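Long-range contacts in MAGE domain-containing protein (Xenopus laevis, PDB 7DG2), which probably serves as the MAGE-type Nse3 subunit that pairs with Nse1 and helps shape Nse4 within the Smc5/6 complex: residues B[16-21]-B[54-58]; B[75-79]-B[175-180]; B[97-101]-B[138-142]. The contacts are given in a common frame with arbitrary orientation. Numbering follows the deposited sequence.

Overall arrangement
Interactions 1 and 3 each lie within one of two winged-helix modules, whereas interaction 2 joins the modules. Interaction 1 is a buried contact between helices 6-23 and 47-62, made almost entirely by aliphatic side chains and without hydrogen bonds. Interaction 2, also buried and about 16 Å from it between centres, packs strand 75-80 on helix 175-180, with waters bridging to Arg176 and Glu180, which are salt-bridged within the helix; the two touch at Leu78, whose CD2 lies 3.9 Å from Leu58 CD1. Interaction 3 is only partly buried, mixing a hydrogen bond with aromatic packing; its nearest atoms stay about 6 Å from interaction 2. Interactions 2 and 3 both meet Nse4, interaction 1 Nse1.

Interaction 1 (B[16-21]-B[54-58]); sequences VVQYLL and AQITL
Val17 lies over Ala54 and Leu58, its CG2 packed 3.7 Å from Ala54 CB and its CG1 4.1 Å from Leu58 CD2. Both 16-21 and 54-58 are interior turns of longer alpha helices, with phi/psi near -60/-45 and i to i+4 bonds such as Leu20 N to Val16 O (2.9 Å) and Leu58 N to Ala54 O (3.0 Å). The segment axes approach to 9.7 Å and cross at -63°, and the contact spans little more than one turn of each helix; Val17 CA and Ala54 CA, 5.4 Å apart, fix the register, and the small side chain of Ala54 permits that closeness. Val16 and Val17 take the t rotamer. Val16 CG1 reaches 3.6 Å from Ala54 CB, and Val17 CG2 also stands 4.0 Å from Thr57 CB. Leu20, Leu21 and Leu58 are all mt. One turn beyond Ala54, Leu58 points toward the first helix: its CD1 meets Leu20 CD1 at 3.6 Å and its CD2 meets Leu21 CD2 at 3.9 Å. Thr57, in rotamer m, returns its OG1 to Arg53 O on its own helix. In the three-helix bundle of a winged-helix domain, this is the packing of the first helix on the third; Val16 also touches helix 32-40, and Val17 packs on Leu60 of the Nse1 chain. About 278 Å² is buried between the segments. No hydrogen bond crosses the interface, consistent with cohesion from hydrophobic burial and close packing.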
ATOM      1  N   VAL B  16      17.906   2.906   8.486  1.00 12.29           N
ATOM      2  CA  VAL B  16      18.064   2.161   7.239  1.00 12.69           C
ATOM      3  C   VAL B  16      16.814   1.336   6.948  1.00 12.73           C
ATOM      4  O   VAL B  16      16.380   1.229   5.795  1.00 13.15           O
ATOM      5  CB  VAL B  16      19.323   1.277   7.296  1.00 11.01           C
ATOM      6  CG1 VAL B  16      19.335   0.332   6.116  1.00 10.65           C
ATOM      7  CG2 VAL B  16      20.581   2.170   7.291  1.00 13.87           C
ATOM      8  N   VAL B  17      16.240   0.702   7.979  1.00 13.38           N
ATOM      9  CA  VAL B  17      15.001  -0.053   7.780  1.00 11.43           C
ATOM     10  C   VAL B  17      13.906   0.872   7.268  1.00 12.92           C
ATOM     11  O   VAL B  17      13.199   0.552   6.309  1.00 11.92           O
ATOM     12  CB  VAL B  17      14.577  -0.764   9.077  1.00 13.87           C
ATOM     13  CG1 VAL B  17      13.194  -1.419   8.915  1.00 13.85           C
ATOM     14  CG2 VAL B  17      15.621  -1.798   9.477  1.00 12.20           C
ATOM     15  N   GLN B  18      13.763   2.041   7.894  1.00 12.97           N
ATOM     16  CA  GLN B  18      12.749   2.991   7.431  1.00 13.88           C
ATOM     17  C   GLN B  18      12.985   3.370   5.979  1.00 13.85           C
ATOM     18  O   GLN B  18      12.040   3.445   5.183  1.00 14.34           O
ATOM     19  CB  GLN B  18      12.763   4.256   8.283  1.00 15.69           C
ATOM     20  CG  GLN B  18      12.302   4.095   9.699  1.00 18.62           C
ATOM     21  CD  GLN B  18      12.301   5.432  10.407  1.00 24.68           C
ATOM     22  OE1 GLN B  18      13.251   5.767  11.123  1.00 28.70           O
ATOM     23  NE2 GLN B  18      11.243   6.226  10.185  1.00 22.77           N
ATOM     24  N   TYR B  19      14.244   3.637   5.628  1.00 11.80           N
ATOM     25  CA  TYR B  19      14.579   4.035   4.269  1.00 13.05           C
ATOM     26  C   TYR B  19      14.247   2.927   3.282  1.00 11.64           C
ATOM     27  O   TYR B  19      13.686   3.186   2.212  1.00 13.05           O
ATOM     28  CB  TYR B  19      16.071   4.386   4.226  1.00 14.22           C
ATOM     29  CG  TYR B  19      16.613   4.858   2.912  1.00 14.35           C
ATOM     30  CD1 TYR B  19      16.524   6.193   2.548  1.00 13.36           C
ATOM     31  CD2 TYR B  19      17.274   3.988   2.059  1.00 15.57           C
ATOM     32  CE1 TYR B  19      17.066   6.636   1.365  1.00 16.17           C
ATOM     33  CE2 TYR B  19      17.803   4.426   0.870  1.00 14.43           C
ATOM     34  CZ  TYR B  19      17.695   5.746   0.526  1.00 16.60           C
ATOM     35  OH  TYR B  19      18.225   6.201  -0.663  1.00 19.04           O
ATOM     36  N   LEU B  20      14.577   1.676   3.627  1.00 12.65           N
ATOM     37  CA  LEU B  20      14.271   0.569   2.720  1.00 12.32           C
ATOM     38  C   LEU B  20      12.767   0.446   2.468  1.00 12.91           C
ATOM     39  O   LEU B  20      12.327   0.254   1.324  1.00 14.96           O
ATOM     40  CB  LEU B  20      14.837  -0.731   3.298  1.00 11.03           C
ATOM     41  CG  LEU B  20      16.361  -0.787   3.156  1.00 13.24           C
ATOM     42  CD1 LEU B  20      16.914  -1.906   4.016  1.00 14.52           C
ATOM     43  CD2 LEU B  20      16.745  -1.005   1.689  1.00 16.74           C
ATOM     44  N   LEU B  21      11.961   0.546   3.526  1.00 12.92           N
ATOM     45  CA  LEU B  21      10.512   0.480   3.352  1.00 11.78           C
ATOM     46  C   LEU B  21      10.008   1.623   2.480  1.00 11.60           C
ATOM     47  O   LEU B  21       9.224   1.414   1.542  1.00 14.54           O
ATOM     48  CB  LEU B  21       9.828   0.515   4.718  1.00 12.40           C
ATOM     49  CG  LEU B  21      10.098  -0.693   5.599  1.00 14.75           C
ATOM     50  CD1 LEU B  21       9.491  -0.436   6.990  1.00 16.88           C
ATOM     51  CD2 LEU B  21       9.483  -1.941   4.965  1.00 13.27           C
ATOM     52  N   ALA B  54      19.917  -4.265   9.554  1.00 12.73           N
ATOM     53  CA  ALA B  54      18.650  -3.866   8.947  1.00 14.41           C
ATOM     54  C   ALA B  54      18.016  -5.022   8.190  1.00 15.36           C
ATOM     55  O   ALA B  54      16.794  -5.224   8.250  1.00 14.22           O
ATOM     56  CB  ALA B  54      18.864  -2.669   8.012  1.00 14.24           C
ATOM     57  N   GLN B  55      18.832  -5.793   7.468  1.00 13.69           N
ATOM     58  CA  GLN B  55      18.324  -6.962   6.768  1.00 14.10           C
ATOM     59  C   GLN B  55      17.706  -7.955   7.742  1.00 14.03           C
ATOM     60  O   GLN B  55      16.625  -8.503   7.481  1.00 14.17           O
ATOM     61  CB  GLN B  55      19.462  -7.617   5.972  1.00 12.97           C
ATOM     62  CG  GLN B  55      19.038  -8.864   5.209  1.00 14.47           C
ATOM     63  CD  GLN B  55      20.149  -9.426   4.345  1.00 14.81           C
ATOM     64  OE1 GLN B  55      21.294  -8.996   4.440  1.00 18.42           O
ATOM     65  NE2 GLN B  55      19.814 -10.418   3.515  1.00 15.43           N
ATOM     66  N   ILE B  56      18.360  -8.173   8.889  1.00 13.91           N
ATOM     67  CA  ILE B  56      17.831  -9.113   9.879  1.00 15.10           C
ATOM     68  C   ILE B  56      16.515  -8.602  10.449  1.00 13.96           C
ATOM     69  O   ILE B  56      15.574  -9.378  10.654  1.00 15.42           O
ATOM     70  CB  ILE B  56      18.877  -9.376  10.981  1.00 16.86           C
ATOM     71  CG1 ILE B  56      20.089 -10.106  10.385  1.00 18.34           C
ATOM     72  CG2 ILE B  56      18.271 -10.178  12.135  1.00 20.17           C
ATOM     73  CD1 ILE B  56      19.732 -11.342   9.534  1.00 25.80           C
ATOM     74  N   THR B  57      16.415  -7.288  10.706  1.00 13.59           N
ATOM     75  CA  THR B  57      15.154  -6.728  11.197  1.00 14.75           C
ATOM     76  C   THR B  57      14.027  -6.950  10.191  1.00 14.35           C
ATOM     77  O   THR B  57      12.909  -7.323  10.569  1.00 13.36           O
ATOM     78  CB  THR B  57      15.307  -5.229  11.488  1.00 16.67           C
ATOM     79  OG1 THR B  57      16.211  -5.038  12.576  1.00 18.32           O
ATOM     80  CG2 THR B  57      13.952  -4.611  11.855  1.00 15.86           C
ATOM     81  N   LEU B  58      14.297  -6.721   8.904  1.00 13.65           N
ATOM     82  CA  LEU B  58      13.252  -6.900   7.901  1.00 12.83           C
ATOM     83  C   LEU B  58      12.822  -8.363   7.800  1.00 14.60           C
ATOM     84  O   LEU B  58      11.629  -8.656   7.650  1.00 15.04           O
ATOM     85  CB  LEU B  58      13.734  -6.372   6.549  1.00 13.27           C
ATOM     86  CG  LEU B  58      13.727  -4.847   6.444  1.00 15.71           C
ATOM     87  CD1 LEU B  58      14.617  -4.419   5.293  1.00 18.78           C
ATOM     88  CD2 LEU B  58      12.312  -4.366   6.234  1.00 15.26           C
TER

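Interaction 2 (B[75-79]-B[175-180]); sequences IYILT and QRAFKE
Strand 75-79 and helix 175-180 run side by side, with segment axes 9.6 Å apart at closest approach and N-to-C directions 32° from parallel. The nearest CA pairs are Ile77–Arg176 at 7.7 Å and Thr79–Glu180 at 6.4 Å. The strand backbone, phi between -112° and -132°, turns Ile75, Ile77 and Thr79 toward the helix; all three have chi1 in p, both isoleucines chi2 in t. Helical phi/psi starts near -60/-35, phi reaching -92° at Lys179 and Glu180, and Glu180 N bonds Arg176 O (2.8 Å). Ile77 CD1 packs 3.8 Å from Lys179 CB, and Ile77 CG2 sits over one face of the Arg176 guanidinium, 3.3 Å from NH2. Arg176 extends through chi1 and chi2 in t, then bends at chi3 (-72°) and chi4 (-82°), placing NH1 2.8 Å from Glu180 OE2 in a hydrogen-bonded salt bridge within the helix. Glu180, chi1 m and chi2 t, uses OE1 to bond Tyr155, while Arg176 NE bonds Gln153 O. Lys179, chi1 and chi2 both m, faces the strand through CB, while its ammonium end runs off. Thr79 CG2 lies 4.2 Å from Glu180 CG, its OG1 bonding Glu67. Water 1 accepts from Leu78 N (2.9 Å) and Arg176 NH1 (2.8 Å); water 2 lies 2.7 Å from both Leu78 O and Glu180 OE2. No direct hydrogen bond crosses. The strand belongs to the wing sheet of the first winged helix and the helix follows the last sheet strand of the second: an interface between the tandem winged-helix modules of a MAGE homology domain.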
ATOM      1  N   ILE B  75      22.284  -3.164  -6.500  1.00 20.54           N
ATOM      2  CA  ILE B  75      20.950  -2.628  -6.263  1.00 17.62           C
ATOM      3  C   ILE B  75      20.080  -3.728  -5.661  1.00 18.31           C
ATOM      4  O   ILE B  75      20.154  -4.902  -6.057  1.00 17.10           O
ATOM      5  CB  ILE B  75      20.318  -2.021  -7.535  1.00 25.01           C
ATOM      6  CG1 ILE B  75      20.099  -3.072  -8.615  1.00 27.67           C
ATOM      7  CG2 ILE B  75      21.207  -0.889  -8.071  1.00 29.37           C
ATOM      8  CD1 ILE B  75      19.212  -2.591  -9.765  1.00 33.49           C
ATOM      9  N   TYR B  76      19.276  -3.344  -4.677  1.00 14.85           N
ATOM     10  CA  TYR B  76      18.496  -4.275  -3.871  1.00 15.17           C
ATOM     11  C   TYR B  76      17.008  -4.130  -4.140  1.00 15.62           C
ATOM     12  O   TYR B  76      16.535  -3.070  -4.545  1.00 15.39           O
ATOM     13  CB  TYR B  76      18.704  -4.033  -2.381  1.00 14.35           C
ATOM     14  CG  TYR B  76      20.132  -4.149  -1.893  1.00 15.27           C
ATOM     15  CD1 TYR B  76      20.910  -5.260  -2.191  1.00 18.12           C
ATOM     16  CD2 TYR B  76      20.689  -3.147  -1.117  1.00 14.35           C
ATOM     17  CE1 TYR B  76      22.223  -5.357  -1.724  1.00 18.25           C
ATOM     18  CE2 TYR B  76      21.984  -3.242  -0.634  1.00 15.38           C
ATOM     19  CZ  TYR B  76      22.744  -4.341  -0.939  1.00 15.98           C
ATOM     20  OH  TYR B  76      24.040  -4.409  -0.469  1.00 16.18           O
ATOM     21  N   ILE B  77      16.271  -5.209  -3.870  1.00 13.99           N
ATOM     22  CA  ILE B  77      14.816  -5.178  -3.773  1.00 12.78           C
ATOM     23  C   ILE B  77      14.426  -5.918  -2.499  1.00 13.75           C
ATOM     24  O   ILE B  77      15.252  -6.556  -1.845  1.00 14.08           O
ATOM     25  CB  ILE B  77      14.114  -5.803  -4.996  1.00 14.04           C
ATOM     26  CG1 ILE B  77      14.404  -7.304  -5.076  1.00 16.11           C
ATOM     27  CG2 ILE B  77      14.510  -5.098  -6.292  1.00 16.36           C
ATOM     28  CD1 ILE B  77      13.545  -8.016  -6.124  1.00 17.93           C
ATOM     29  N   LEU B  78      13.136  -5.846  -2.160  1.00 12.03           N
ATOM     30  CA  LEU B  78      12.578  -6.599  -1.043  1.00 12.94           C
ATOM     31  C   LEU B  78      11.613  -7.635  -1.604  1.00 13.95           C
ATOM     32  O   LEU B  78      10.706  -7.283  -2.358  1.00 15.70           O
ATOM     33  CB  LEU B  78      11.842  -5.665  -0.066  1.00 13.66           C
ATOM     34  CG  LEU B  78      12.678  -4.601   0.644  1.00 14.20           C
ATOM     35  CD1 LEU B  78      11.756  -3.694   1.459  1.00 15.23           C
ATOM     36  CD2 LEU B  78      13.732  -5.246   1.539  1.00 17.57           C
ATOM     37  N   THR B  79      11.809  -8.907  -1.250  1.00 13.23           N
ATOM     38  CA  THR B  79      10.896  -9.974  -1.657  1.00 15.07           C
ATOM     39  C   THR B  79      10.280 -10.616  -0.418  1.00 15.62           C
ATOM     40  O   THR B  79      10.725 -10.404   0.714  1.00 15.05           O
ATOM     41  CB  THR B  79      11.600 -11.051  -2.501  1.00 16.72           C
ATOM     42  OG1 THR B  79      12.588 -11.705  -1.703  1.00 16.88           O
ATOM     43  CG2 THR B  79      12.261 -10.427  -3.732  1.00 18.83           C
ATOM     44  N   GLN B 175      15.227  -8.180 -14.057  1.00 21.25           N
ATOM     45  CA  GLN B 175      15.832  -8.782 -12.875  1.00 25.12           C
ATOM     46  C   GLN B 175      14.822  -8.965 -11.747  1.00 22.79           C
ATOM     47  O   GLN B 175      14.900  -9.943 -10.991  1.00 22.82           O
ATOM     48  CB  GLN B 175      17.005  -7.914 -12.407  1.00 28.06           C
ATOM     49  CG  GLN B 175      18.206  -7.866 -13.376  1.00 35.88           C
ATOM     50  CD  GLN B 175      19.062  -6.605 -13.198  1.00 34.27           C
ATOM     51  OE1 GLN B 175      18.550  -5.532 -12.856  1.00 37.38           O
ATOM     52  NE2 GLN B 175      20.370  -6.734 -13.434  1.00 36.63           N
ATOM     53  N   ARG B 176      13.868  -8.043 -11.607  1.00 20.07           N
ATOM     54  CA  ARG B 176      12.885  -8.211 -10.536  1.00 17.11           C
ATOM     55  C   ARG B 176      11.984  -9.419 -10.786  1.00 17.69           C
ATOM     56  O   ARG B 176      11.621 -10.125  -9.839  1.00 20.07           O
ATOM     57  CB  ARG B 176      12.055  -6.938 -10.361  1.00 16.55           C
ATOM     58  CG  ARG B 176      11.019  -7.079  -9.242  1.00 16.23           C
ATOM     59  CD  ARG B 176      10.162  -5.832  -9.087  1.00 15.75           C
ATOM     60  NE  ARG B 176      10.859  -4.693  -8.504  1.00 16.28           N
ATOM     61  CZ  ARG B 176      11.053  -4.495  -7.201  1.00 16.91           C
ATOM     62  NH1 ARG B 176      10.619  -5.376  -6.313  1.00 14.68           N
ATOM     63  NH2 ARG B 176      11.689  -3.401  -6.793  1.00 16.66           N
ATOM     64  N   ALA B 177      11.620  -9.686 -12.051  1.00 17.77           N
ATOM     65  CA  ALA B 177      10.803 -10.859 -12.350  1.00 19.19           C
ATOM     66  C   ALA B 177      11.520 -12.143 -11.958  1.00 17.21           C
ATOM     67  O   ALA B 177      10.905 -13.065 -11.408  1.00 16.98           O
ATOM     68  CB  ALA B 177      10.436 -10.894 -13.837  1.00 18.96           C
ATOM     69  N   PHE B 178      12.820 -12.231 -12.235  1.00 18.01           N
ATOM     70  CA  PHE B 178      13.523 -13.461 -11.888  1.00 18.31           C
ATOM     71  C   PHE B 178      13.625 -13.670 -10.388  1.00 20.28           C
ATOM     72  O   PHE B 178      13.787 -14.817  -9.954  1.00 20.75           O
ATOM     73  CB  PHE B 178      14.921 -13.477 -12.506  1.00 17.97           C
ATOM     74  CG  PHE B 178      14.921 -13.828 -13.963  1.00 20.90           C
ATOM     75  CD1 PHE B 178      14.628 -15.123 -14.367  1.00 25.71           C
ATOM     76  CD2 PHE B 178      15.194 -12.870 -14.920  1.00 23.37           C
ATOM     77  CE1 PHE B 178      14.615 -15.458 -15.713  1.00 26.83           C
ATOM     78  CE2 PHE B 178      15.186 -13.196 -16.259  1.00 27.79           C
ATOM     79  CZ  PHE B 178      14.893 -14.492 -16.657  1.00 26.84           C
ATOM     80  N   LYS B 179      13.527 -12.600  -9.586  1.00 18.97           N
ATOM     81  CA  LYS B 179      13.579 -12.736  -8.133  1.00 19.79           C
ATOM     82  C   LYS B 179      12.205 -12.894  -7.497  1.00 19.78           C
ATOM     83  O   LYS B 179      12.084 -13.568  -6.469  1.00 24.09           O
ATOM     84  CB  LYS B 179      14.282 -11.524  -7.508  1.00 20.61           C
ATOM     85  CG  LYS B 179      15.728 -11.376  -7.911  1.00 25.07           C
ATOM     86  CD  LYS B 179      16.555 -12.556  -7.481  1.00 26.56           C
ATOM     87  CE  LYS B 179      18.007 -12.392  -7.913  1.00 30.34           C
ATOM     88  NZ  LYS B 179      18.843 -13.534  -7.438  1.00 35.43           N
ATOM     89  N   GLU B 180      11.161 -12.313  -8.083  1.00 17.04           N
ATOM     90  CA  GLU B 180       9.841 -12.408  -7.480  1.00 17.56           C
ATOM     91  C   GLU B 180       9.039 -13.598  -7.985  1.00 20.47           C
ATOM     92  O   GLU B 180       8.161 -14.085  -7.263  1.00 19.52           O
ATOM     93  CB  GLU B 180       9.051 -11.117  -7.712  1.00 18.81           C
ATOM     94  CG  GLU B 180       9.582  -9.935  -6.883  1.00 18.70           C
ATOM     95  CD  GLU B 180       8.682  -8.714  -6.929  1.00 18.45           C
ATOM     96  OE1 GLU B 180       7.620  -8.751  -7.596  1.00 17.50           O
ATOM     97  OE2 GLU B 180       9.033  -7.715  -6.272  1.00 21.19           O
TER
HETATM   98  O   HOH W   1      10.869  -4.735  -3.599  1.00 14.34           O
HETATM   99  O   HOH W   2       8.353  -7.100  -3.739  1.00 15.13           O

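Interaction 3 (B[97-101]-B[138-142])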
ATOM      1  N   SER B  97      -4.441  -5.480 -10.189  1.00 21.04           N
ATOM      2  CA  SER B  97      -4.736  -5.534 -11.617  1.00 21.88           C
ATOM      3  C   SER B  97      -3.467  -5.427 -12.457  1.00 20.50           C
ATOM      4  O   SER B  97      -3.332  -6.111 -13.484  1.00 19.60           O
ATOM      5  CB  SER B  97      -5.721  -4.425 -11.984  1.00 23.22           C
ATOM      6  OG  SER B  97      -6.971  -4.677 -11.378  1.00 24.63           O
ATOM      7  N   LYS B  98      -2.527  -4.573 -12.043  1.00 20.23           N
ATOM      8  CA  LYS B  98      -1.293  -4.425 -12.803  1.00 18.85           C
ATOM      9  C   LYS B  98      -0.508  -5.725 -12.838  1.00 19.17           C
ATOM     10  O   LYS B  98       0.125  -6.031 -13.850  1.00 18.32           O
ATOM     11  CB  LYS B  98      -0.421  -3.317 -12.215  1.00 21.42           C
ATOM     12  CG  LYS B  98      -0.920  -1.903 -12.461  1.00 23.28           C
ATOM     13  CD  LYS B  98      -0.068  -0.916 -11.680  1.00 26.48           C
ATOM     14  CE  LYS B  98      -0.554   0.506 -11.879  1.00 27.43           C
ATOM     15  NZ  LYS B  98       0.388   1.483 -11.251  1.00 33.75           N
ATOM     16  N   LEU B  99      -0.539  -6.508 -11.749  1.00 18.36           N
ATOM     17  CA  LEU B  99       0.194  -7.768 -11.762  1.00 18.15           C
ATOM     18  C   LEU B  99      -0.453  -8.773 -12.703  1.00 18.49           C
ATOM     19  O   LEU B  99       0.249  -9.587 -13.313  1.00 17.63           O
ATOM     20  CB  LEU B  99       0.288  -8.354 -10.346  1.00 20.59           C
ATOM     21  CG  LEU B  99       1.312  -9.476 -10.224  1.00 24.67           C
ATOM     22  CD1 LEU B  99       2.724  -8.894 -10.294  1.00 24.13           C
ATOM     23  CD2 LEU B  99       1.117 -10.244  -8.951  1.00 25.35           C
ATOM     24  N   GLY B 100      -1.784  -8.738 -12.827  1.00 19.35           N
ATOM     25  CA  GLY B 100      -2.439  -9.552 -13.837  1.00 18.82           C
ATOM     26  C   GLY B 100      -1.911  -9.249 -15.229  1.00 19.37           C
ATOM     27  O   GLY B 100      -1.580 -10.157 -15.996  1.00 20.06           O
ATOM     28  N   LEU B 101      -1.807  -7.961 -15.565  1.00 18.00           N
ATOM     29  CA  LEU B 101      -1.290  -7.586 -16.880  1.00 19.21           C
ATOM     30  C   LEU B 101       0.162  -8.016 -17.036  1.00 19.05           C
ATOM     31  O   LEU B 101       0.547  -8.599 -18.056  1.00 17.63           O
ATOM     32  CB  LEU B 101      -1.434  -6.080 -17.102  1.00 18.94           C
ATOM     33  CG  LEU B 101      -0.753  -5.554 -18.365  1.00 22.28           C
ATOM     34  CD1 LEU B 101      -1.331  -6.215 -19.602  1.00 23.21           C
ATOM     35  CD2 LEU B 101      -0.890  -4.040 -18.464  1.00 22.71           C
ATOM     36  N   GLU B 138      -8.958   0.503 -16.825  1.00 38.87           N
ATOM     37  CA  GLU B 138      -8.245  -0.031 -15.668  1.00 34.50           C
ATOM     38  C   GLU B 138      -6.853   0.559 -15.500  1.00 32.87           C
ATOM     39  O   GLU B 138      -6.467   0.915 -14.381  1.00 34.85           O
ATOM     40  CB  GLU B 138      -8.133  -1.555 -15.779  1.00 32.65           C
ATOM     41  CG  GLU B 138      -7.736  -2.254 -14.490  1.00 32.30           C
ATOM     42  CD  GLU B 138      -8.877  -2.325 -13.483  1.00 39.50           C
ATOM     43  OE1 GLU B 138      -9.995  -1.860 -13.799  1.00 42.14           O
ATOM     44  OE2 GLU B 138      -8.654  -2.859 -12.373  1.00 39.69           O
ATOM     45  N   PHE B 139      -6.095   0.684 -16.590  1.00 28.96           N
ATOM     46  CA  PHE B 139      -4.673   0.979 -16.533  1.00 26.67           C
ATOM     47  C   PHE B 139      -4.301   2.371 -17.029  1.00 28.80           C
ATOM     48  O   PHE B 139      -3.151   2.781 -16.851  1.00 31.54           O
ATOM     49  CB  PHE B 139      -3.892  -0.066 -17.346  1.00 26.33           C
ATOM     50  CG  PHE B 139      -4.117  -1.482 -16.887  1.00 27.51           C
ATOM     51  CD1 PHE B 139      -3.745  -1.876 -15.615  1.00 25.17           C
ATOM     52  CD2 PHE B 139      -4.696  -2.420 -17.732  1.00 24.22           C
ATOM     53  CE1 PHE B 139      -3.953  -3.181 -15.189  1.00 21.21           C
ATOM     54  CE2 PHE B 139      -4.897  -3.728 -17.313  1.00 24.75           C
ATOM     55  CZ  PHE B 139      -4.522  -4.105 -16.037  1.00 23.54           C
ATOM     56  N   GLY B 140      -5.223   3.106 -17.642  1.00 32.90           N
ATOM     57  CA  GLY B 140      -4.888   4.425 -18.141  1.00 29.92           C
ATOM     58  C   GLY B 140      -3.959   4.383 -19.336  1.00 29.60           C
ATOM     59  O   GLY B 140      -4.305   3.821 -20.378  1.00 33.00           O
ATOM     60  N   ASP B 141      -2.774   4.979 -19.199  1.00 30.62           N
ATOM     61  CA  ASP B 141      -1.777   4.980 -20.267  1.00 30.16           C
ATOM     62  C   ASP B 141      -1.015   3.657 -20.210  1.00 28.99           C
ATOM     63  O   ASP B 141      -0.036   3.527 -19.475  1.00 26.26           O
ATOM     64  CB  ASP B 141      -0.850   6.184 -20.110  1.00 32.64           C
ATOM     65  CG  ASP B 141       0.187   6.291 -21.218  1.00 34.09           C
ATOM     66  OD1 ASP B 141       0.376   5.324 -21.988  1.00 29.78           O
ATOM     67  OD2 ASP B 141       0.828   7.363 -21.314  1.00 34.02           O
ATOM     68  N   VAL B 142      -1.437   2.686 -21.025  1.00 27.22           N
ATOM     69  CA  VAL B 142      -0.855   1.346 -20.956  1.00 27.55           C
ATOM     70  C   VAL B 142       0.511   1.298 -21.626  1.00 26.94           C
ATOM     71  O   VAL B 142       1.369   0.488 -21.244  1.00 23.60           O
ATOM     72  CB  VAL B 142      -1.811   0.311 -21.576  1.00 27.60           C
ATOM     73  CG1 VAL B 142      -1.291  -1.096 -21.320  1.00 24.67           C
ATOM     74  CG2 VAL B 142      -3.212   0.472 -21.014  1.00 30.29           C
TER
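Glu138 begins the second segment with a polar tie: its OE2 accepts a hydrogen bond from Ser97 OG at 2.7 Å, the CA atoms of the pair being 7.7 Å apart. Phe139 follows and provides the largest covered area. With chi1 at -58° its ring reaches the helix surface, where CE1 lies 3.4 Å from Ser97 O and 3.7 Å from Lys98 N, both near the ring plane, while Leu101 CD2 sits over a face, 4.2 Å from the centroid and 10° off the normal, a CH-pi contact. The same ring meets Trp51 of the Nse4 chain edge-to-face. Gly140, at a positive phi of 70°, lets the backbone turn, and Asp141 then takes the N-cap position, its OD1 bonding Lys144 N. Val142 opens the new helix and sends CG1 to 4.1 Å from Leu101 CD2. Lys98 runs past the ring toward a salt bridge with Glu149 on that helix. These contacts pack helix 94-111 against the entry to helix 142-152, consistent with the first and third helices of the second winged-helix module, here bordering Nse4.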